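Lin1840 protein (Listeria innocua serovar 6a, PDB 4ZOC) probably hydrolyses terminal, non-reducing beta-D-glucosyl residues to release beta-D-glucose, as a glycoside hydrolase family 3 beta-glucosidase taking part in beta-1,2-glucan metabolism. Local coordinates at residues Val435-Thr440 with Glu444-Ala449. The protein carries 2 engineered substitutions. Sequence-based numbering, arbitrary orientation.
Sequences VSTEYT and EEDKVA
With chi1 of V435 at -176°, CG1 swings opposite the backbone N while CG2 lies on the N side, and the two methyls of the fork reach different parts of A449. CG1 of V435 meets CB of A449 at 3.8 Å, and CG2 of V435 rests 3.5 Å from the carbonyl O of A449. A branched residue suits the strand because it offers two methyls to the helix; alanine suits the helix because its short side chain lets the backbone itself come close. Two residues further on, T437 (chi1 61°) keeps its hydroxyl between N and C and sets its methyl against the carboxylate carbon of D446, whose side chain it crosses at an angle, CG2 of T437 lying 4.0 Å from CG of D446. The strand 432-436 is an outermost strand of the mixed sheet in the family 3 C-terminal domain; with helix 444-456 and strand 459-465 it forms a beta-alpha-beta crossover, both strands running parallel to 393-397, which lies between them. The helix packs back over V435 through V450 and A453 as well. No direct hydrogen bond joins the two segments. One water accepts from the backbone N of E438 at 2.9 Å and also lies by OD2 of D446. In the first turn of the helix the backbone N of D446 is bonded to OG of S443, just before the helix; a serine there can serve an N-H that the turn cannot, and an aspartate's negative charge suits a helix start. K447 NZ and E444 OE2 form a salt bridge at 3.5 Å whose hydrogen bond is weak.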
loop_
_atom_site.group_PDB
_atom_site.type_symbol
_atom_site.label_atom_id
_atom_site.label_comp_id
_atom_site.label_asym_id
_atom_site.label_seq_id
_atom_site.Cartn_x
_atom_site.Cartn_y
_atom_site.Cartn_z
ATOM N N VAL A 435 1.886 -12.372 39.477
ATOM C CA VAL A 435 1.778 -10.943 39.618
ATOM C C VAL A 435 1.134 -10.397 38.331
ATOM O O VAL A 435 1.785 -10.349 37.281
ATOM C CB VAL A 435 3.140 -10.243 39.771
ATOM C CG1 VAL A 435 3.027 -8.749 40.015
ATOM C CG2 VAL A 435 3.969 -10.846 40.945
ATOM N N SER A 436 -0.121 -9.957 38.445
ATOM C CA SER A 436 -0.867 -9.366 37.357
ATOM C C SER A 436 -0.459 -7.929 37.215
ATOM O O SER A 436 -0.163 -7.259 38.218
ATOM C CB SER A 436 -2.382 -9.417 37.660
ATOM O OG SER A 436 -3.119 -8.816 36.651
ATOM N N THR A 437 -0.389 -7.448 35.985
ATOM C CA THR A 437 -0.133 -6.057 35.728
ATOM C C THR A 437 -1.176 -5.606 34.738
ATOM O O THR A 437 -1.887 -6.462 34.160
ATOM C CB THR A 437 1.278 -5.793 35.138
ATOM O OG1 THR A 437 1.458 -6.455 33.874
ATOM C CG2 THR A 437 2.338 -6.243 36.092
ATOM N N GLU A 438 -1.280 -4.294 34.567
ATOM C CA GLU A 438 -2.238 -3.681 33.646
ATOM C C GLU A 438 -1.739 -3.731 32.200
ATOM O O GLU A 438 -0.520 -3.793 31.940
ATOM C CB GLU A 438 -2.514 -2.236 34.046
ATOM C CG GLU A 438 -3.244 -2.055 35.379
ATOM C CD GLU A 438 -3.543 -0.606 35.626
ATOM O OE1 GLU A 438 -2.623 0.174 35.950
ATOM O OE2 GLU A 438 -4.696 -0.226 35.418
ATOM N N TYR A 439 -2.675 -3.715 31.251
ATOM C CA TYR A 439 -2.283 -3.764 29.828
ATOM C C TYR A 439 -1.416 -2.609 29.360
ATOM O O TYR A 439 -0.600 -2.805 28.435
ATOM C CB TYR A 439 -3.551 -3.774 28.965
ATOM C CG TYR A 439 -4.243 -5.119 28.864
ATOM C CD1 TYR A 439 -5.141 -5.544 29.826
ATOM C CD2 TYR A 439 -3.903 -6.003 27.851
ATOM C CE1 TYR A 439 -5.816 -6.729 29.711
ATOM C CE2 TYR A 439 -4.561 -7.189 27.724
ATOM C CZ TYR A 439 -5.512 -7.566 28.692
ATOM O OH TYR A 439 -6.184 -8.734 28.531
ATOM N N THR A 440 -1.564 -1.416 29.937
ATOM C CA THR A 440 -0.864 -0.251 29.386
ATOM C C THR A 440 0.039 0.501 30.394
ATOM O O THR A 440 0.522 1.584 30.115
ATOM C CB THR A 440 -1.892 0.739 28.773
ATOM O OG1 THR A 440 -2.699 1.317 29.826
ATOM C CG2 THR A 440 -2.793 0.034 27.775
ATOM N N GLU A 444 5.983 1.541 39.610
ATOM C CA GLU A 444 7.029 1.132 40.586
ATOM C C GLU A 444 6.593 -0.012 41.496
ATOM O O GLU A 444 7.354 -0.940 41.753
ATOM C CB GLU A 444 7.549 2.327 41.385
ATOM C CG GLU A 444 8.122 3.425 40.482
ATOM C CD GLU A 444 9.266 2.879 39.633
ATOM O OE1 GLU A 444 10.169 2.286 40.222
ATOM O OE2 GLU A 444 9.221 2.948 38.382
ATOM N N GLU A 445 5.342 0.033 41.904
ATOM C CA GLU A 445 4.810 -0.979 42.748
ATOM C C GLU A 445 4.822 -2.334 42.002
ATOM O O GLU A 445 5.124 -3.370 42.594
ATOM C CB GLU A 445 3.397 -0.533 43.193
ATOM C CG GLU A 445 2.766 -1.539 44.162
ATOM C CD GLU A 445 1.373 -1.132 44.641
ATOM O OE1 GLU A 445 0.840 -0.066 44.279
ATOM O OE2 GLU A 445 0.764 -1.928 45.374
ATOM N N ASP A 446 4.447 -2.327 40.708
ATOM C CA ASP A 446 4.412 -3.567 39.894
ATOM C C ASP A 446 5.824 -4.142 39.850
ATOM O O ASP A 446 6.028 -5.338 39.943
ATOM C CB ASP A 446 4.058 -3.202 38.446
ATOM C CG ASP A 446 2.605 -2.876 38.214
ATOM O OD1 ASP A 446 1.710 -3.288 38.976
ATOM O OD2 ASP A 446 2.370 -2.170 37.176
ATOM N N LYS A 447 6.819 -3.275 39.660
ATOM C CA LYS A 447 8.189 -3.720 39.518
ATOM C C LYS A 447 8.692 -4.363 40.808
ATOM O O LYS A 447 9.326 -5.384 40.759
ATOM C CB LYS A 447 9.133 -2.569 39.113
ATOM C CG LYS A 447 8.998 -2.047 37.669
ATOM C CD LYS A 447 9.932 -0.876 37.539
ATOM C CE LYS A 447 9.856 -0.368 36.149
ATOM N NZ LYS A 447 10.715 0.835 36.038
ATOM N N VAL A 448 8.348 -3.779 41.947
ATOM C CA VAL A 448 8.695 -4.362 43.223
ATOM C C VAL A 448 8.061 -5.731 43.355
ATOM O O VAL A 448 8.737 -6.688 43.711
ATOM C CB VAL A 448 8.315 -3.412 44.388
ATOM C CG1 VAL A 448 8.330 -4.153 45.717
ATOM C CG2 VAL A 448 9.281 -2.230 44.411
ATOM N N ALA A 449 6.790 -5.855 42.982
ATOM C CA ALA A 449 6.086 -7.110 43.140
ATOM C C ALA A 449 6.590 -8.171 42.156
ATOM O O ALA A 449 6.698 -9.344 42.511
ATOM C CB ALA A 449 4.603 -6.884 42.970
HETATM O O HOH W 1 0.551 -2.280 35.426
HETATM O O HOH W 2 -0.383 -0.147 37.338
#